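Local coordinates for uncharacterized protein (Bacteroides cellulosilyticus, PDB 5JVK) that belongs to glycoside hydrolase family 39 and probably hydrolyses O-glycosidic bonds in carbohydrates, at residues A[24-29]-A[58-63]; A[35-40]-A[54-59]; A[39-44]-A[72-77]. One frame throughout, in Å; residues are numbered along the deposited sequence.

Interaction 1 of 3, residues A[24-29]-A[58-63]; sequences KKNVAK and GKELVI
Strands 23-30 and 60-65 run antiparallel in the small three-stranded sheet of the N-terminal beta sandwich. Two good backbone bonds join them at one end. Lys25 N gives its hydrogen to Ile63 O at 2.9 Å, and Ile63 N returns one to Lys25 O at 3.1 Å. The regular pairing then breaks. Val27 and Ala28 both lie opposite Leu61, so 24-29 carries one extra residue, a beta bulge. Val27 N reaches Leu61 O only weakly, at 3.2 Å and with a bent N-H...O angle of 127°. Order returns at the next bond, where Leu61 N meets Ala28 O at 2.8 Å.

The tight part of the contact is the apolar face that carries Leu61 and Ile63. Leu61 has CG anti to its backbone N. Its CD2 meets Val27 CG2 at 3.8 Å, and the two side chains cross obliquely. Val27 CG2 sits in the crowded position between the backbone N and the carbonyl carbon. Leu38, Leu42, Leu73 and Leu75 of the larger sheet close over this group. Lys25 starts on this face too, but its chain bends at chi2 and its NZ leaves to bond Asp21 O and Ser19 OG.

The face with Lys29, Glu60 and Val62 is looser and more open to solvent. The extended Lys29 chain passes Glu60 obliquely, CD lying 3.7 Å from OE2. Their charged atoms do not pair, since Lys29 NZ is 4.5 Å from Glu60 OE2. Near the start of its strand, Lys24 crosses Val62 at about a right angle, with CD 3.7 Å from Val62 CG1, and its NZ forms a salt bridge with Asp64. Backbone bonds and buried methyl groups therefore hold the strands together, while the Lys29-Glu60 pair probably adds only a mild electrostatic attraction.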
loop_
_atom_site.group_PDB
_atom_site.type_symbol
_atom_site.label_atom_id
_atom_site.label_comp_id
_atom_site.label_asym_id
_atom_site.label_seq_id
_atom_site.Cartn_x
_atom_site.Cartn_y
_atom_site.Cartn_z
ATOM N N LYS A 24 27.777 -4.216 -1.427
ATOM C CA LYS A 24 28.284 -3.014 -2.105
ATOM C C LYS A 24 27.151 -2.243 -2.765
ATOM O O LYS A 24 26.454 -2.782 -3.626
ATOM C CB LYS A 24 29.332 -3.363 -3.178
ATOM C CG LYS A 24 30.754 -3.474 -2.656
ATOM C CD LYS A 24 31.775 -3.406 -3.784
ATOM C CE LYS A 24 33.153 -3.858 -3.331
ATOM N NZ LYS A 24 33.623 -3.180 -2.093
ATOM N N LYS A 25 27.001 -0.977 -2.373
ATOM C CA LYS A 25 25.932 -0.113 -2.864
ATOM C C LYS A 25 26.492 1.042 -3.691
ATOM O O LYS A 25 27.165 1.926 -3.162
ATOM C CB LYS A 25 25.108 0.417 -1.683
ATOM C CG LYS A 25 24.545 -0.665 -0.762
ATOM C CD LYS A 25 23.718 -1.708 -1.507
ATOM C CE LYS A 25 23.159 -2.764 -0.571
ATOM N NZ LYS A 25 22.486 -3.855 -1.329
ATOM N N ASN A 26 26.209 1.010 -4.995
ATOM C CA ASN A 26 26.611 2.059 -5.930
ATOM C C ASN A 26 25.614 3.220 -5.820
ATOM O O ASN A 26 24.641 3.298 -6.574
ATOM C CB ASN A 26 26.672 1.487 -7.360
ATOM C CG ASN A 26 27.368 2.411 -8.355
ATOM O OD1 ASN A 26 27.850 3.491 -8.009
ATOM N ND2 ASN A 26 27.427 1.975 -9.610
ATOM N N VAL A 27 25.868 4.112 -4.864
ATOM C CA VAL A 27 24.939 5.206 -4.537
ATOM C C VAL A 27 24.993 6.406 -5.493
ATOM O O VAL A 27 23.956 7.018 -5.765
ATOM C CB VAL A 27 25.104 5.701 -3.074
ATOM C CG1 VAL A 27 24.962 4.539 -2.099
ATOM C CG2 VAL A 27 26.421 6.447 -2.859
ATOM N N ALA A 28 26.182 6.746 -5.993
ATOM C CA ALA A 28 26.360 7.941 -6.830
ATOM C C ALA A 28 27.633 7.890 -7.680
ATOM O O ALA A 28 28.432 6.961 -7.557
ATOM C CB ALA A 28 26.362 9.187 -5.952
ATOM N N LYS A 29 27.798 8.891 -8.546
ATOM C CA LYS A 29 28.985 9.036 -9.399
ATOM C C LYS A 29 29.544 10.458 -9.314
ATOM O O LYS A 29 28.788 11.432 -9.250
ATOM C CB LYS A 29 28.635 8.705 -10.853
ATOM C CG LYS A 29 29.828 8.644 -11.796
ATOM C CD LYS A 29 29.428 8.117 -13.164
ATOM C CE LYS A 29 30.586 8.190 -14.150
ATOM N NZ LYS A 29 30.242 7.568 -15.459
ATOM N N GLY A 58 35.247 11.403 -12.051
ATOM C CA GLY A 58 34.813 10.415 -13.042
ATOM C C GLY A 58 34.485 9.024 -12.509
ATOM O O GLY A 58 33.976 8.192 -13.261
ATOM N N LYS A 59 34.749 8.771 -11.224
ATOM C CA LYS A 59 34.614 7.431 -10.640
ATOM C C LYS A 59 33.241 7.223 -9.998
ATOM O O LYS A 59 32.535 8.186 -9.683
ATOM C CB LYS A 59 35.700 7.186 -9.582
ATOM C CG LYS A 59 37.130 7.464 -10.032
ATOM C CD LYS A 59 37.576 6.549 -11.163
ATOM C CE LYS A 59 39.032 6.802 -11.523
ATOM N NZ LYS A 59 39.439 6.062 -12.750
ATOM N N GLU A 60 32.889 5.953 -9.804
ATOM C CA GLU A 60 31.646 5.562 -9.134
ATOM C C GLU A 60 31.868 5.500 -7.620
ATOM O O GLU A 60 32.864 4.935 -7.159
ATOM C CB GLU A 60 31.180 4.189 -9.635
ATOM C CG GLU A 60 30.761 4.148 -11.102
ATOM C CD GLU A 60 29.355 4.676 -11.359
ATOM O OE1 GLU A 60 28.730 5.256 -10.442
ATOM O OE2 GLU A 60 28.868 4.505 -12.497
ATOM N N LEU A 61 30.943 6.083 -6.858
ATOM C CA LEU A 61 30.964 5.994 -5.395
ATOM C C LEU A 61 30.232 4.732 -4.941
ATOM O O LEU A 61 29.020 4.611 -5.141
ATOM C CB LEU A 61 30.324 7.231 -4.760
ATOM C CG LEU A 61 30.160 7.245 -3.232
ATOM C CD1 LEU A 61 31.469 6.939 -2.517
ATOM C CD2 LEU A 61 29.598 8.582 -2.773
ATOM N N VAL A 62 30.975 3.811 -4.326
ATOM C CA VAL A 62 30.438 2.543 -3.833
ATOM C C VAL A 62 30.764 2.409 -2.345
ATOM O O VAL A 62 31.901 2.656 -1.940
ATOM C CB VAL A 62 31.022 1.348 -4.618
ATOM C CG1 VAL A 62 30.484 0.025 -4.084
ATOM C CG2 VAL A 62 30.714 1.493 -6.106
ATOM N N ILE A 63 29.768 2.020 -1.544
ATOM C CA ILE A 63 29.912 1.904 -0.087
ATOM C C ILE A 63 29.519 0.497 0.365
ATOM O O ILE A 63 28.474 -0.016 -0.035
ATOM C CB ILE A 63 29.049 2.949 0.663
ATOM C CG1 ILE A 63 29.328 4.358 0.115
ATOM C CG2 ILE A 63 29.316 2.896 2.171
ATOM C CD1 ILE A 63 28.558 5.474 0.790
#

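Interaction 2 of 3, residues A[35-40]-A[54-59]; sequences NMRLTG and VANAGK
The two strands of the beta hairpin 37-44/50-55 meet here near their open end, at one margin of an immunoglobulin-like sandwich. Leu38 and Ala55 form an antiparallel hydrogen-bonded pair. Leu38 N points almost straight at Ala55 O, at 2.8 Å and in the plane of the carbonyl. The return bond, from Ala55 N to Leu38 O, is 3.0 Å long and more bent. The side chains of Leu38 and Ala55 turn to the buried face, where both touch Leu61 of the opposing sheet.

Arg37 works on the other side. Its CB starts the chain with CG anti to the carbonyl carbon. CG passes Asn56 OD1 at 3.8 Å. CD lies 4.2 Å from Val54 CG1, a loose apolar touch. The chain stays extended to NE, then turns so that CZ is again 3.8 Å from Asn56 OD1. At the tip, NH2 comes within 2.7 Å of that same oxygen. The two side chains lie side by side and point the same way, with guanidinium and amide planes 56° apart. An alanine in place of Asn56 would remove the amide and would probably leave the Arg37 tip less well positioned.

Asn56 also opens a type II turn that ends at Lys59 and leads into strand 60-65. Gly58 sits in it with positive phi, a conformation that favours glycine. Asn56 O accepts from Lys59 N at 2.9 Å. Nearby, Asn30 ND2 donates to both Met36 O and Ala55 O, so the Ala55 carbonyl takes a second hydrogen besides that of Leu38 N.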
loop_
_atom_site.group_PDB
_atom_site.type_symbol
_atom_site.label_atom_id
_atom_site.label_comp_id
_atom_site.label_asym_id
_atom_site.label_seq_id
_atom_site.Cartn_x
_atom_site.Cartn_y
_atom_site.Cartn_z
ATOM N N ASN A 35 41.124 17.177 -9.057
ATOM C CA ASN A 35 41.337 16.763 -7.659
ATOM C C ASN A 35 40.049 16.783 -6.803
ATOM O O ASN A 35 40.118 16.721 -5.572
ATOM C CB ASN A 35 42.412 17.666 -7.027
ATOM C CG ASN A 35 42.950 17.128 -5.708
ATOM O OD1 ASN A 35 42.896 17.807 -4.683
ATOM N ND2 ASN A 35 43.460 15.903 -5.727
ATOM N N MET A 36 38.883 16.850 -7.449
ATOM C CA MET A 36 37.602 16.848 -6.737
ATOM C C MET A 36 37.253 15.435 -6.260
ATOM O O MET A 36 37.007 14.545 -7.077
ATOM C CB MET A 36 36.485 17.387 -7.636
ATOM C CG MET A 36 36.667 18.839 -8.049
ATOM S SD MET A 36 35.383 19.411 -9.182
ATOM C CE MET A 36 36.007 21.026 -9.645
ATOM N N ARG A 37 37.250 15.241 -4.939
ATOM C CA ARG A 37 36.864 13.968 -4.313
ATOM C C ARG A 37 35.408 14.019 -3.848
ATOM O O ARG A 37 34.986 15.013 -3.252
ATOM C CB ARG A 37 37.746 13.668 -3.097
ATOM C CG ARG A 37 39.191 13.317 -3.406
ATOM C CD ARG A 37 39.889 12.830 -2.141
ATOM N NE ARG A 37 41.347 12.772 -2.277
ATOM C CZ ARG A 37 42.036 11.815 -2.907
ATOM N NH1 ARG A 37 43.366 11.886 -2.949
ATOM N NH2 ARG A 37 41.420 10.792 -3.501
ATOM N N LEU A 38 34.659 12.943 -4.103
ATOM C CA LEU A 38 33.273 12.800 -3.637
ATOM C C LEU A 38 33.222 11.831 -2.455
ATOM O O LEU A 38 33.393 10.623 -2.633
ATOM C CB LEU A 38 32.378 12.298 -4.778
ATOM C CG LEU A 38 30.898 12.019 -4.485
ATOM C CD1 LEU A 38 30.198 13.229 -3.879
ATOM C CD2 LEU A 38 30.194 11.575 -5.757
ATOM N N THR A 39 32.999 12.367 -1.254
ATOM C CA THR A 39 32.860 11.559 -0.039
ATOM C C THR A 39 31.375 11.308 0.245
ATOM O O THR A 39 30.551 12.220 0.112
ATOM C CB THR A 39 33.508 12.257 1.177
ATOM O OG1 THR A 39 34.870 12.583 0.874
ATOM C CG2 THR A 39 33.479 11.359 2.418
ATOM N N GLY A 40 31.051 10.072 0.632
ATOM C CA GLY A 40 29.681 9.664 0.959
ATOM C C GLY A 40 29.602 8.982 2.313
ATOM O O GLY A 40 30.433 8.127 2.625
ATOM N N VAL A 54 34.751 6.787 -0.766
ATOM C CA VAL A 54 35.303 7.921 -1.525
ATOM C C VAL A 54 35.412 7.568 -3.014
ATOM O O VAL A 54 35.684 6.418 -3.366
ATOM C CB VAL A 54 36.695 8.341 -0.990
ATOM C CG1 VAL A 54 37.149 9.652 -1.628
ATOM C CG2 VAL A 54 36.673 8.469 0.532
ATOM N N ALA A 55 35.193 8.564 -3.872
ATOM C CA ALA A 55 35.317 8.410 -5.326
ATOM C C ALA A 55 35.962 9.653 -5.949
ATOM O O ALA A 55 35.517 10.779 -5.703
ATOM C CB ALA A 55 33.953 8.158 -5.947
ATOM N N ASN A 56 36.999 9.437 -6.760
ATOM C CA ASN A 56 37.698 10.527 -7.456
ATOM C C ASN A 56 36.921 10.963 -8.702
ATOM O O ASN A 56 35.898 10.364 -9.040
ATOM C CB ASN A 56 39.119 10.090 -7.846
ATOM C CG ASN A 56 39.971 9.734 -6.644
ATOM O OD1 ASN A 56 39.797 10.282 -5.554
ATOM N ND2 ASN A 56 40.904 8.814 -6.839
ATOM N N ALA A 57 37.415 12.008 -9.368
ATOM C CA ALA A 57 36.781 12.571 -10.566
ATOM C C ALA A 57 36.512 11.511 -11.638
ATOM O O ALA A 57 37.427 10.799 -12.056
ATOM C CB ALA A 57 37.643 13.687 -11.138
ATOM N N GLY A 58 35.247 11.403 -12.051
ATOM C CA GLY A 58 34.813 10.415 -13.042
ATOM C C GLY A 58 34.485 9.024 -12.509
ATOM O O GLY A 58 33.976 8.192 -13.261
ATOM N N LYS A 59 34.749 8.771 -11.224
ATOM C CA LYS A 59 34.614 7.431 -10.640
ATOM C C LYS A 59 33.241 7.223 -9.998
ATOM O O LYS A 59 32.535 8.186 -9.683
ATOM C CB LYS A 59 35.700 7.186 -9.582
ATOM C CG LYS A 59 37.130 7.464 -10.032
ATOM C CD LYS A 59 37.576 6.549 -11.163
ATOM C CE LYS A 59 39.032 6.802 -11.523
ATOM N NZ LYS A 59 39.439 6.062 -12.750
#

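Interaction 3 of 3, residues A[39-44]-A[72-77]; sequences TGKLVR and TLELTL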
loop_
_atom_site.group_PDB
_atom_site.type_symbol
_atom_site.label_atom_id
_atom_site.label_comp_id
_atom_site.label_asym_id
_atom_site.label_seq_id
_atom_site.Cartn_x
_atom_site.Cartn_y
_atom_site.Cartn_z
ATOM N N THR A 39 32.999 12.367 -1.254
ATOM C CA THR A 39 32.860 11.559 -0.039
ATOM C C THR A 39 31.375 11.308 0.245
ATOM O O THR A 39 30.551 12.220 0.112
ATOM C CB THR A 39 33.508 12.257 1.177
ATOM O OG1 THR A 39 34.870 12.583 0.874
ATOM C CG2 THR A 39 33.479 11.359 2.418
ATOM N N GLY A 40 31.051 10.072 0.632
ATOM C CA GLY A 40 29.681 9.664 0.959
ATOM C C GLY A 40 29.602 8.982 2.313
ATOM O O GLY A 40 30.433 8.127 2.625
ATOM N N LYS A 41 28.608 9.371 3.113
ATOM C CA LYS A 41 28.330 8.760 4.415
ATOM C C LYS A 41 26.892 8.251 4.430
ATOM O O LYS A 41 25.965 9.028 4.193
ATOM C CB LYS A 41 28.502 9.785 5.536
ATOM C CG LYS A 41 29.945 10.104 5.892
ATOM C CD LYS A 41 30.035 11.170 6.978
ATOM C CE LYS A 41 29.745 10.613 8.366
ATOM N NZ LYS A 41 29.467 11.688 9.358
ATOM N N LEU A 42 26.716 6.956 4.698
ATOM C CA LEU A 42 25.390 6.358 4.895
ATOM C C LEU A 42 25.166 6.165 6.386
ATOM O O LEU A 42 25.826 5.331 6.995
ATOM C CB LEU A 42 25.282 5.009 4.178
ATOM C CG LEU A 42 25.159 5.058 2.655
ATOM C CD1 LEU A 42 25.421 3.680 2.063
ATOM C CD2 LEU A 42 23.797 5.577 2.220
ATOM N N VAL A 43 24.228 6.928 6.951
ATOM C CA VAL A 43 23.945 6.935 8.393
ATOM C C VAL A 43 22.555 6.351 8.668
ATOM O O VAL A 43 21.551 6.876 8.184
ATOM C CB VAL A 43 24.004 8.371 8.960
ATOM C CG1 VAL A 43 23.983 8.345 10.484
ATOM C CG2 VAL A 43 25.243 9.101 8.450
ATOM N N ARG A 44 22.507 5.281 9.461
ATOM C CA ARG A 44 21.264 4.551 9.731
ATOM C C ARG A 44 20.366 5.298 10.719
ATOM O O ARG A 44 20.860 5.948 11.641
ATOM C CB ARG A 44 21.581 3.158 10.285
ATOM C CG ARG A 44 20.367 2.252 10.423
ATOM C CD ARG A 44 20.731 0.777 10.487
ATOM N NE ARG A 44 21.414 0.406 11.725
ATOM C CZ ARG A 44 21.779 -0.836 12.048
ATOM N NH1 ARG A 44 21.535 -1.859 11.229
ATOM N NH2 ARG A 44 22.394 -1.070 13.202
ATOM N N THR A 72 20.327 7.734 5.870
ATOM C CA THR A 72 20.501 9.075 5.319
ATOM C C THR A 72 21.853 9.088 4.605
ATOM O O THR A 72 22.872 8.712 5.191
ATOM C CB THR A 72 20.484 10.157 6.420
ATOM O OG1 THR A 72 19.276 10.053 7.182
ATOM C CG2 THR A 72 20.569 11.555 5.815
ATOM N N LEU A 73 21.847 9.508 3.341
ATOM C CA LEU A 73 23.053 9.595 2.518
ATOM C C LEU A 73 23.530 11.047 2.465
ATOM O O LEU A 73 22.895 11.882 1.819
ATOM C CB LEU A 73 22.761 9.077 1.104
ATOM C CG LEU A 73 23.847 9.198 0.027
ATOM C CD1 LEU A 73 25.150 8.529 0.439
ATOM C CD2 LEU A 73 23.333 8.609 -1.274
ATOM N N GLU A 74 24.638 11.338 3.149
ATOM C CA GLU A 74 25.268 12.665 3.130
ATOM C C GLU A 74 26.420 12.662 2.125
ATOM O O GLU A 74 27.391 11.926 2.309
ATOM C CB GLU A 74 25.798 13.027 4.522
ATOM C CG GLU A 74 24.714 13.212 5.577
ATOM C CD GLU A 74 25.227 13.076 7.005
ATOM O OE1 GLU A 74 26.407 13.401 7.264
ATOM O OE2 GLU A 74 24.435 12.647 7.876
ATOM N N LEU A 75 26.307 13.473 1.073
ATOM C CA LEU A 75 27.327 13.558 0.015
ATOM C C LEU A 75 28.029 14.916 0.034
ATOM O O LEU A 75 27.383 15.950 0.218
ATOM C CB LEU A 75 26.695 13.317 -1.360
ATOM C CG LEU A 75 26.273 11.874 -1.661
ATOM C CD1 LEU A 75 25.326 11.816 -2.851
ATOM C CD2 LEU A 75 27.483 10.983 -1.904
ATOM N N THR A 76 29.350 14.895 -0.163
ATOM C CA THR A 76 30.185 16.101 -0.145
ATOM C C THR A 76 31.253 16.035 -1.240
ATOM O O THR A 76 32.138 15.175 -1.196
ATOM C CB THR A 76 30.876 16.275 1.225
ATOM O OG1 THR A 76 29.884 16.360 2.255
ATOM C CG2 THR A 76 31.746 17.536 1.258
ATOM N N LEU A 77 31.153 16.938 -2.217
ATOM C CA LEU A 77 32.177 17.111 -3.251
ATOM C C LEU A 77 33.108 18.251 -2.837
ATOM O O LEU A 77 32.635 19.334 -2.485
ATOM C CB LEU A 77 31.525 17.421 -4.599
ATOM C CG LEU A 77 32.435 17.506 -5.828
ATOM C CD1 LEU A 77 33.252 16.234 -6.013
ATOM C CD2 LEU A 77 31.600 17.794 -7.067
HETATM O O HOH W 1 29.993 13.398 2.851
#
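Leu42 turns its CG anti to the carbonyl carbon (chi1 -74°), whereas Leu73 turns its CG anti to the backbone N (chi1 174°). These different torsions bring the two side chains alongside each other, pointing the same way. Leu42 CD2 then lies 3.7 Å from Leu73 CD1 and almost as near to Leu73 CB. On the same face, Leu75 also has CG beside its backbone N, and its CD2 rests 3.8 Å from Gly40 CA. Glycine suits this place, because a CB there would come tightly against that methyl.

The backbones form a regular antiparallel ladder. Thr39 pairs with Thr76, Lys41 with Glu74 and Val43 with Thr72, each through two hydrogen bonds. The straightest, Val43 N to Thr72 O, is 2.8 Å long with an N-H...O angle of 173°. These are neighbouring inner strands of the five-stranded sheet in an immunoglobulin-like sandwich. Strand 50-55 bonds to the far edge of 37-44, and strand 83-94 to the far edge of 69-78. Leu42, Leu73 and Leu75 face the interior, where Leu42 meets Ile63 and Val65, and Leu75 meets Leu61.

The outward face is more polar, with threonines, Lys41 and Glu74 beside Val43. Lys41 bends at chi3 and runs beside the extended Glu74, yet its NZ stays 4.1 Å from Glu74 OE1, beyond a salt bridge. Glu74 crosses Val43 obliquely, and its OE2 lies 3.7 Å from Val43 CG2. One water sits further along this face. It donates to Thr39 O and Glu74 O, adding a second bond to each of these carbonyls, and it also bonds Thr76 OG1 at 3.0 Å.

Overall arrangement
All three contacts lie in one N-terminal beta sandwich, far from the centre of the chain. Interactions 2 and 3 share strand 37-44 and use its opposite edges within the larger sheet. Interaction 1 belongs to the smaller sheet facing it. The sheets meet through Leu61 and Ile63 of interaction 1, which pack on Ala55 of interaction 2 and on Leu42 and Leu75 of interaction 3. Interaction 3 is the most regular ladder, with six good bonds between inner strands. Interaction 1 is interrupted by a bulge. Interaction 2, at the sheet margin, has two ladder bonds and a polar Arg37-Asn56 approach. All are partly buried, with mostly aliphatic inner faces and outer faces mixing polar groups with valines.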